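Local coordinates for ABC transporter, substrate binding protein (Aeropyrum pernix, PDB 3EAF) that probably captures a small solute outside the cell and delivers it to an ABC transporter for import, and also carries a bound magnesium ion, at residues Q141-S155 with G170-R182. Sequence-based numbering, arbitrary orientation.
Sequences QGKLALAYDSKVAYS and GLQVVGDYDLPLR
Leu144 and Leu146 of strand 142-148 pack against Leu171 and Val173 of the parallel strand 171-178, the edge strand of one sheet of this periplasmic-binding-protein fold; helix 159-165 lies in the crossover between them. The ladder runs from Gly142 N bonded to Gly170 O (3.2 Å) up to Tyr148 N bonded to Tyr177 O (3.0 Å). A beta bulge at Val174 adds one residue to strand 171-178, and Leu146 N bonds to Gly175 O. On the buried face Leu144 CD2 meets Leu171 CD1 at 4.0 Å, while Leu146 crosses Val173 at about a right angle; Tyr202 and Trp204 add to this packing. On the other face Ala145 CB touches Tyr177 CE2 (3.6 Å), next to helix 185-196. Toward solvent, Lys143 CB passes Val174 CG1 at 3.7 Å. Tyr148 CG lies between its backbone N and carbonyl carbon (chi1 63°); the ring meets Asp176 edge-on, ring and carboxylate planes 75° apart, and Tyr148 OH donates to Asp176 OD2 (2.5 Å), which also pairs with Lys163. Beyond the strands Asp149 OD2 accepts from Leu181 N (2.7 Å). Probably easing carboxylate repulsion, one water donates to both Asp149 OD1 and Asp178 OD1, 4.0 Å apart.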
ATOM      1  N   GLN A 141      16.504 -12.722  17.948  1.00 16.90           N
ATOM      2  CA  GLN A 141      16.249 -11.505  18.695  1.00 17.27           C
ATOM      3  C   GLN A 141      17.443 -10.565  18.522  1.00 16.31           C
ATOM      4  O   GLN A 141      18.558 -11.012  18.243  1.00 16.18           O
ATOM      5  CB  GLN A 141      15.981 -11.837  20.167  1.00 17.42           C
ATOM      6  CG  GLN A 141      14.724 -12.690  20.338  1.00 19.24           C
ATOM      7  CD  GLN A 141      14.456 -13.145  21.762  1.00 19.56           C
ATOM      8  OE1 GLN A 141      15.113 -12.714  22.718  1.00 22.64           O
ATOM      9  NE2 GLN A 141      13.469 -14.030  21.909  1.00 22.47           N
ATOM     10  N   GLY A 142      17.202  -9.263  18.638  1.00 15.49           N
ATOM     11  CA  GLY A 142      18.265  -8.292  18.409  1.00 14.31           C
ATOM     12  C   GLY A 142      17.832  -6.845  18.451  1.00 13.40           C
ATOM     13  O   GLY A 142      16.703  -6.530  18.826  1.00 13.67           O
ATOM     14  N   LYS A 143      18.748  -5.973  18.050  1.00 12.56           N
ATOM     15  CA  LYS A 143      18.571  -4.534  18.135  1.00 11.82           C
ATOM     16  C   LYS A 143      17.982  -3.969  16.852  1.00 11.26           C
ATOM     17  O   LYS A 143      18.392  -4.350  15.752  1.00 11.10           O
ATOM     18  CB  LYS A 143      19.913  -3.872  18.438  1.00 11.80           C
ATOM     19  CG  LYS A 143      20.475  -4.214  19.822  1.00 13.06           C
ATOM     20  CD  LYS A 143      21.814  -3.544  20.044  1.00 15.72           C
ATOM     21  CE  LYS A 143      22.333  -3.797  21.456  1.00 19.85           C
ATOM     22  NZ  LYS A 143      21.694  -2.884  22.467  1.00 23.07           N
ATOM     23  N   LEU A 144      17.037  -3.044  17.009  1.00 10.58           N
ATOM     24  CA  LEU A 144      16.286  -2.481  15.891  1.00 10.01           C
ATOM     25  C   LEU A 144      16.318  -0.953  15.885  1.00  9.76           C
ATOM     26  O   LEU A 144      15.954  -0.322  16.868  1.00  9.51           O
ATOM     27  CB  LEU A 144      14.831  -2.981  15.931  1.00  9.78           C
ATOM     28  CG  LEU A 144      13.766  -2.446  14.960  1.00 10.06           C
ATOM     29  CD1 LEU A 144      14.103  -2.773  13.507  1.00  8.03           C
ATOM     30  CD2 LEU A 144      12.374  -2.989  15.324  1.00  9.90           C
ATOM     31  N   ALA A 145      16.747  -0.374  14.763  1.00  9.40           N
ATOM     32  CA  ALA A 145      16.695   1.073  14.547  1.00  9.09           C
ATOM     33  C   ALA A 145      15.529   1.406  13.620  1.00  8.96           C
ATOM     34  O   ALA A 145      15.239   0.646  12.701  1.00  9.55           O
ATOM     35  CB  ALA A 145      18.009   1.564  13.944  1.00  8.61           C
ATOM     36  N   LEU A 146      14.870   2.538  13.861  1.00  8.86           N
ATOM     37  CA  LEU A 146      13.712   2.967  13.065  1.00  8.60           C
ATOM     38  C   LEU A 146      14.042   4.243  12.293  1.00  8.40           C
ATOM     39  O   LEU A 146      14.269   5.299  12.891  1.00  7.94           O
ATOM     40  CB  LEU A 146      12.485   3.207  13.966  1.00  8.65           C
ATOM     41  CG  LEU A 146      12.061   2.096  14.939  1.00  9.41           C
ATOM     42  CD1 LEU A 146      10.974   2.591  15.906  1.00  9.20           C
ATOM     43  CD2 LEU A 146      11.608   0.838  14.199  1.00  9.35           C
ATOM     44  N   ALA A 147      14.079   4.138  10.967  1.00  7.99           N
ATOM     45  CA  ALA A 147      14.355   5.290  10.113  1.00  7.78           C
ATOM     46  C   ALA A 147      13.082   5.704   9.374  1.00  7.73           C
ATOM     47  O   ALA A 147      12.498   4.914   8.644  1.00  7.18           O
ATOM     48  CB  ALA A 147      15.475   4.972   9.132  1.00  7.84           C
ATOM     49  N   TYR A 148      12.649   6.940   9.583  1.00  7.91           N
ATOM     50  CA  TYR A 148      11.416   7.442   8.970  1.00  8.42           C
ATOM     51  C   TYR A 148      11.368   8.961   9.065  1.00  8.62           C
ATOM     52  O   TYR A 148      12.062   9.550   9.904  1.00  8.76           O
ATOM     53  CB  TYR A 148      10.184   6.836   9.664  1.00  8.69           C
ATOM     54  CG  TYR A 148      10.079   7.231  11.123  1.00  8.99           C
ATOM     55  CD1 TYR A 148       9.263   8.290  11.515  1.00  9.35           C
ATOM     56  CD2 TYR A 148      10.827   6.573  12.105  1.00  8.41           C
ATOM     57  CE1 TYR A 148       9.178   8.676  12.849  1.00  9.23           C
ATOM     58  CE2 TYR A 148      10.742   6.948  13.448  1.00  9.08           C
ATOM     59  CZ  TYR A 148       9.916   8.001  13.807  1.00  9.13           C
ATOM     60  OH  TYR A 148       9.815   8.386  15.123  1.00  9.48           O
ATOM     61  N   ASP A 149      10.539   9.584   8.223  1.00  8.43           N
ATOM     62  CA  ASP A 149      10.338  11.035   8.241  1.00  9.07           C
ATOM     63  C   ASP A 149       9.323  11.427   9.314  1.00  9.60           C
ATOM     64  O   ASP A 149       8.123  11.182   9.178  1.00  9.61           O
ATOM     65  CB  ASP A 149       9.891  11.531   6.852  1.00  8.79           C
ATOM     66  CG  ASP A 149       9.960  13.058   6.703  1.00  9.49           C
ATOM     67  OD1 ASP A 149       9.855  13.793   7.714  1.00  8.98           O
ATOM     68  OD2 ASP A 149      10.119  13.525   5.552  1.00 10.81           O
ATOM     69  N   SER A 150       9.814  12.056  10.380  1.00 10.64           N
ATOM     70  CA  SER A 150       8.980  12.453  11.510  1.00 11.54           C
ATOM     71  C   SER A 150       7.875  13.448  11.162  1.00 11.53           C
ATOM     72  O   SER A 150       6.954  13.641  11.960  1.00 12.43           O
ATOM     73  CB  SER A 150       9.849  13.028  12.639  1.00 12.03           C
ATOM     74  OG  SER A 150      10.535  14.197  12.214  1.00 13.44           O
ATOM     75  N   LYS A 151       7.953  14.053   9.980  1.00 11.35           N
ATOM     76  CA  LYS A 151       7.023  15.112   9.557  1.00 11.24           C
ATOM     77  C   LYS A 151       5.892  14.624   8.646  1.00 10.99           C
ATOM     78  O   LYS A 151       4.935  15.365   8.371  1.00 11.31           O
ATOM     79  CB  LYS A 151       7.792  16.227   8.847  1.00 11.47           C
ATOM     80  CG  LYS A 151       8.817  16.914   9.730  1.00 11.97           C
ATOM     81  CD  LYS A 151       9.563  18.010   8.979  1.00 14.89           C
ATOM     82  CE  LYS A 151      10.917  18.281   9.628  1.00 17.03           C
ATOM     83  NZ  LYS A 151      11.492  19.575   9.166  1.00 20.99           N
ATOM     84  N   VAL A 152       6.008  13.381   8.189  1.00 10.13           N
ATOM     85  CA  VAL A 152       5.088  12.826   7.209  1.00  9.33           C
ATOM     86  C   VAL A 152       4.195  11.772   7.863  1.00  9.13           C
ATOM     87  O   VAL A 152       4.695  10.803   8.443  1.00  8.50           O
ATOM     88  CB  VAL A 152       5.872  12.253   6.005  1.00  9.35           C
ATOM     89  CG1 VAL A 152       4.934  11.600   4.996  1.00  8.84           C
ATOM     90  CG2 VAL A 152       6.677  13.370   5.329  1.00  9.12           C
ATOM     91  N   ALA A 153       2.878  11.974   7.780  1.00  8.90           N
ATOM     92  CA  ALA A 153       1.904  11.060   8.404  1.00  9.00           C
ATOM     93  C   ALA A 153       2.097   9.591   7.976  1.00  9.23           C
ATOM     94  O   ALA A 153       1.991   8.671   8.799  1.00  9.20           O
ATOM     95  CB  ALA A 153       0.469  11.527   8.126  1.00  8.69           C
ATOM     96  N   TYR A 154       2.370   9.384   6.688  1.00  9.32           N
ATOM     97  CA  TYR A 154       2.689   8.058   6.137  1.00  9.16           C
ATOM     98  C   TYR A 154       3.908   7.416   6.807  1.00  9.54           C
ATOM     99  O   TYR A 154       3.854   6.260   7.254  1.00  9.06           O
ATOM    100  CB  TYR A 154       2.899   8.169   4.618  1.00  8.79           C
ATOM    101  CG  TYR A 154       3.853   7.157   4.003  1.00  8.74           C
ATOM    102  CD1 TYR A 154       3.619   5.774   4.114  1.00  8.78           C
ATOM    103  CD2 TYR A 154       4.978   7.581   3.299  1.00  7.98           C
ATOM    104  CE1 TYR A 154       4.491   4.844   3.553  1.00  8.54           C
ATOM    105  CE2 TYR A 154       5.860   6.652   2.724  1.00  8.50           C
ATOM    106  CZ  TYR A 154       5.604   5.293   2.858  1.00  8.36           C
ATOM    107  OH  TYR A 154       6.459   4.377   2.304  1.00  7.88           O
ATOM    108  N   SER A 155       5.002   8.173   6.864  1.00  9.89           N
ATOM    109  CA  SER A 155       6.267   7.686   7.424  1.00 10.64           C
ATOM    110  C   SER A 155       6.156   7.347   8.909  1.00 10.50           C
ATOM    111  O   SER A 155       6.853   6.457   9.398  1.00 10.22           O
ATOM    112  CB  SER A 155       7.366   8.725   7.212  1.00 10.36           C
ATOM    113  OG  SER A 155       7.489   9.046   5.845  1.00 12.05           O
ATOM    114  N   GLY A 170      10.814  -9.810  20.641  1.00 18.94           N
ATOM    115  CA  GLY A 170      12.227 -10.014  20.928  1.00 18.46           C
ATOM    116  C   GLY A 170      13.134  -8.977  20.280  1.00 17.98           C
ATOM    117  O   GLY A 170      14.315  -9.236  20.028  1.00 17.61           O
ATOM    118  N   LEU A 171      12.584  -7.795  20.014  1.00 17.36           N
ATOM    119  CA  LEU A 171      13.343  -6.724  19.385  1.00 16.91           C
ATOM    120  C   LEU A 171      13.473  -5.517  20.310  1.00 16.95           C
ATOM    121  O   LEU A 171      12.478  -5.019  20.841  1.00 17.01           O
ATOM    122  CB  LEU A 171      12.708  -6.322  18.043  1.00 16.75           C
ATOM    123  CG  LEU A 171      12.618  -7.390  16.945  1.00 16.10           C
ATOM    124  CD1 LEU A 171      11.789  -6.898  15.761  1.00 15.61           C
ATOM    125  CD2 LEU A 171      13.989  -7.845  16.479  1.00 15.52           C
ATOM    126  N   GLN A 172      14.709  -5.068  20.505  1.00 16.81           N
ATOM    127  CA  GLN A 172      14.996  -3.876  21.296  1.00 16.84           C
ATOM    128  C   GLN A 172      15.162  -2.695  20.359  1.00 15.93           C
ATOM    129  O   GLN A 172      16.102  -2.659  19.561  1.00 16.26           O
ATOM    130  CB  GLN A 172      16.250  -4.086  22.169  1.00 17.22           C
ATOM    131  CG  GLN A 172      17.035  -2.807  22.548  1.00 20.13           C
ATOM    132  CD  GLN A 172      16.415  -1.964  23.674  1.00 24.20           C
ATOM    133  OE1 GLN A 172      15.449  -2.364  24.337  1.00 25.31           O
ATOM    134  NE2 GLN A 172      16.990  -0.779  23.892  1.00 25.44           N
ATOM    135  N   VAL A 173      14.241  -1.739  20.445  1.00 15.06           N
ATOM    136  CA  VAL A 173      14.327  -0.510  19.648  1.00 14.01           C
ATOM    137  C   VAL A 173      15.425   0.373  20.236  1.00 13.78           C
ATOM    138  O   VAL A 173      15.326   0.810  21.389  1.00 13.52           O
ATOM    139  CB  VAL A 173      12.972   0.252  19.610  1.00 13.98           C
ATOM    140  CG1 VAL A 173      13.127   1.630  18.970  1.00 13.07           C
ATOM    141  CG2 VAL A 173      11.908  -0.571  18.880  1.00 13.82           C
ATOM    142  N   VAL A 174      16.462   0.632  19.440  1.00 13.01           N
ATOM    143  CA  VAL A 174      17.646   1.371  19.907  1.00 12.53           C
ATOM    144  C   VAL A 174      17.607   2.871  19.610  1.00 12.41           C
ATOM    145  O   VAL A 174      18.409   3.633  20.152  1.00 12.10           O
ATOM    146  CB  VAL A 174      18.984   0.778  19.360  1.00 12.39           C
ATOM    147  CG1 VAL A 174      19.236  -0.602  19.942  1.00 12.32           C
ATOM    148  CG2 VAL A 174      19.011   0.758  17.821  1.00 12.48           C
ATOM    149  N   GLY A 175      16.680   3.290  18.752  1.00 12.35           N
ATOM    150  CA  GLY A 175      16.551   4.698  18.403  1.00 12.22           C
ATOM    151  C   GLY A 175      15.648   4.941  17.214  1.00 11.96           C
ATOM    152  O   GLY A 175      15.313   4.006  16.480  1.00 11.77           O
ATOM    153  N   ASP A 176      15.241   6.201  17.063  1.00 11.62           N
ATOM    154  CA  ASP A 176      14.524   6.708  15.895  1.00 11.87           C
ATOM    155  C   ASP A 176      15.474   7.625  15.142  1.00 11.91           C
ATOM    156  O   ASP A 176      16.203   8.396  15.758  1.00 11.89           O
ATOM    157  CB  ASP A 176      13.307   7.540  16.314  1.00 11.65           C
ATOM    158  CG  ASP A 176      12.191   6.708  16.903  1.00 13.00           C
ATOM    159  OD1 ASP A 176      12.418   5.535  17.258  1.00 14.85           O
ATOM    160  OD2 ASP A 176      11.068   7.239  17.016  1.00 15.07           O
ATOM    161  N   TYR A 177      15.445   7.557  13.814  1.00 11.87           N
ATOM    162  CA  TYR A 177      16.355   8.337  12.971  1.00 11.87           C
ATOM    163  C   TYR A 177      15.558   9.030  11.874  1.00 12.12           C
ATOM    164  O   TYR A 177      14.779   8.391  11.160  1.00 11.98           O
ATOM    165  CB  TYR A 177      17.479   7.439  12.412  1.00 11.79           C
ATOM    166  CG  TYR A 177      18.247   6.757  13.528  1.00 11.93           C
ATOM    167  CD1 TYR A 177      19.394   7.333  14.065  1.00 11.94           C
ATOM    168  CD2 TYR A 177      17.778   5.572  14.100  1.00 12.03           C
ATOM    169  CE1 TYR A 177      20.079   6.725  15.115  1.00 12.39           C
ATOM    170  CE2 TYR A 177      18.447   4.969  15.148  1.00 12.26           C
ATOM    171  CZ  TYR A 177      19.598   5.547  15.653  1.00 12.14           C
ATOM    172  OH  TYR A 177      20.267   4.937  16.699  1.00 12.26           O
ATOM    173  N   ASP A 178      15.757  10.340  11.759  1.00 12.09           N
ATOM    174  CA  ASP A 178      14.922  11.202  10.927  1.00 12.33           C
ATOM    175  C   ASP A 178      15.405  11.221   9.476  1.00 11.69           C
ATOM    176  O   ASP A 178      16.192  12.085   9.078  1.00 11.81           O
ATOM    177  CB  ASP A 178      14.878  12.621  11.523  1.00 12.67           C
ATOM    178  CG  ASP A 178      13.684  13.436  11.038  1.00 15.18           C
ATOM    179  OD1 ASP A 178      13.085  13.100   9.992  1.00 15.67           O
ATOM    180  OD2 ASP A 178      13.340  14.432  11.715  1.00 18.65           O
ATOM    181  N   LEU A 179      14.927  10.259   8.691  1.00 10.51           N
ATOM    182  CA  LEU A 179      15.244  10.210   7.270  1.00  9.83           C
ATOM    183  C   LEU A 179      14.131  10.900   6.483  1.00  9.08           C
ATOM    184  O   LEU A 179      12.989  10.434   6.499  1.00  8.21           O
ATOM    185  CB  LEU A 179      15.424   8.763   6.794  1.00  9.68           C
ATOM    186  CG  LEU A 179      15.753   8.574   5.309  1.00 10.27           C
ATOM    187  CD1 LEU A 179      17.199   8.948   5.006  1.00  9.24           C
ATOM    188  CD2 LEU A 179      15.460   7.136   4.894  1.00 10.43           C
ATOM    189  N   PRO A 180      14.454  12.021   5.813  1.00  8.90           N
ATOM    190  CA  PRO A 180      13.432  12.758   5.075  1.00  9.04           C
ATOM    191  C   PRO A 180      12.815  11.933   3.948  1.00  8.99           C
ATOM    192  O   PRO A 180      13.498  11.104   3.338  1.00  8.72           O
ATOM    193  CB  PRO A 180      14.206  13.949   4.498  1.00  9.01           C
ATOM    194  CG  PRO A 180      15.390  14.105   5.416  1.00  9.38           C
ATOM    195  CD  PRO A 180      15.768  12.683   5.718  1.00  9.23           C
ATOM    196  N   LEU A 181      11.532  12.164   3.676  1.00  9.38           N
ATOM    197  CA  LEU A 181      10.871  11.556   2.515  1.00  9.31           C
ATOM    198  C   LEU A 181      11.590  11.926   1.214  1.00  9.45           C
ATOM    199  O   LEU A 181      11.676  11.113   0.284  1.00  9.44           O
ATOM    200  CB  LEU A 181       9.399  11.983   2.453  1.00  9.51           C
ATOM    201  CG  LEU A 181       8.492  11.395   1.359  1.00 10.15           C
ATOM    202  CD1 LEU A 181       8.124   9.933   1.663  1.00  9.93           C
ATOM    203  CD2 LEU A 181       7.236  12.254   1.196  1.00  8.64           C
ATOM    204  N   ARG A 182      12.112  13.150   1.162  1.00  9.46           N
ATOM    205  CA  ARG A 182      12.853  13.645   0.000  1.00  9.51           C
ATOM    206  C   ARG A 182      14.363  13.594   0.251  1.00  9.53           C
ATOM    207  O   ARG A 182      15.107  14.454  -0.219  1.00  9.35           O
ATOM    208  CB  ARG A 182      12.435  15.081  -0.332  1.00  9.51           C
ATOM    209  CG  ARG A 182      10.963  15.282  -0.649  1.00  9.59           C
ATOM    210  CD  ARG A 182      10.580  16.747  -0.427  1.00  9.77           C
ATOM    211  NE  ARG A 182       9.140  16.979  -0.557  1.00 10.83           N
ATOM    212  CZ  ARG A 182       8.250  16.815   0.419  1.00 11.04           C
ATOM    213  NH1 ARG A 182       8.626  16.401   1.624  1.00 10.78           N
ATOM    214  NH2 ARG A 182       6.969  17.057   0.185  1.00 12.97           N
TER
HETATM  215  O   HOH W   1      11.830  15.109   8.687  1.00 10.89           O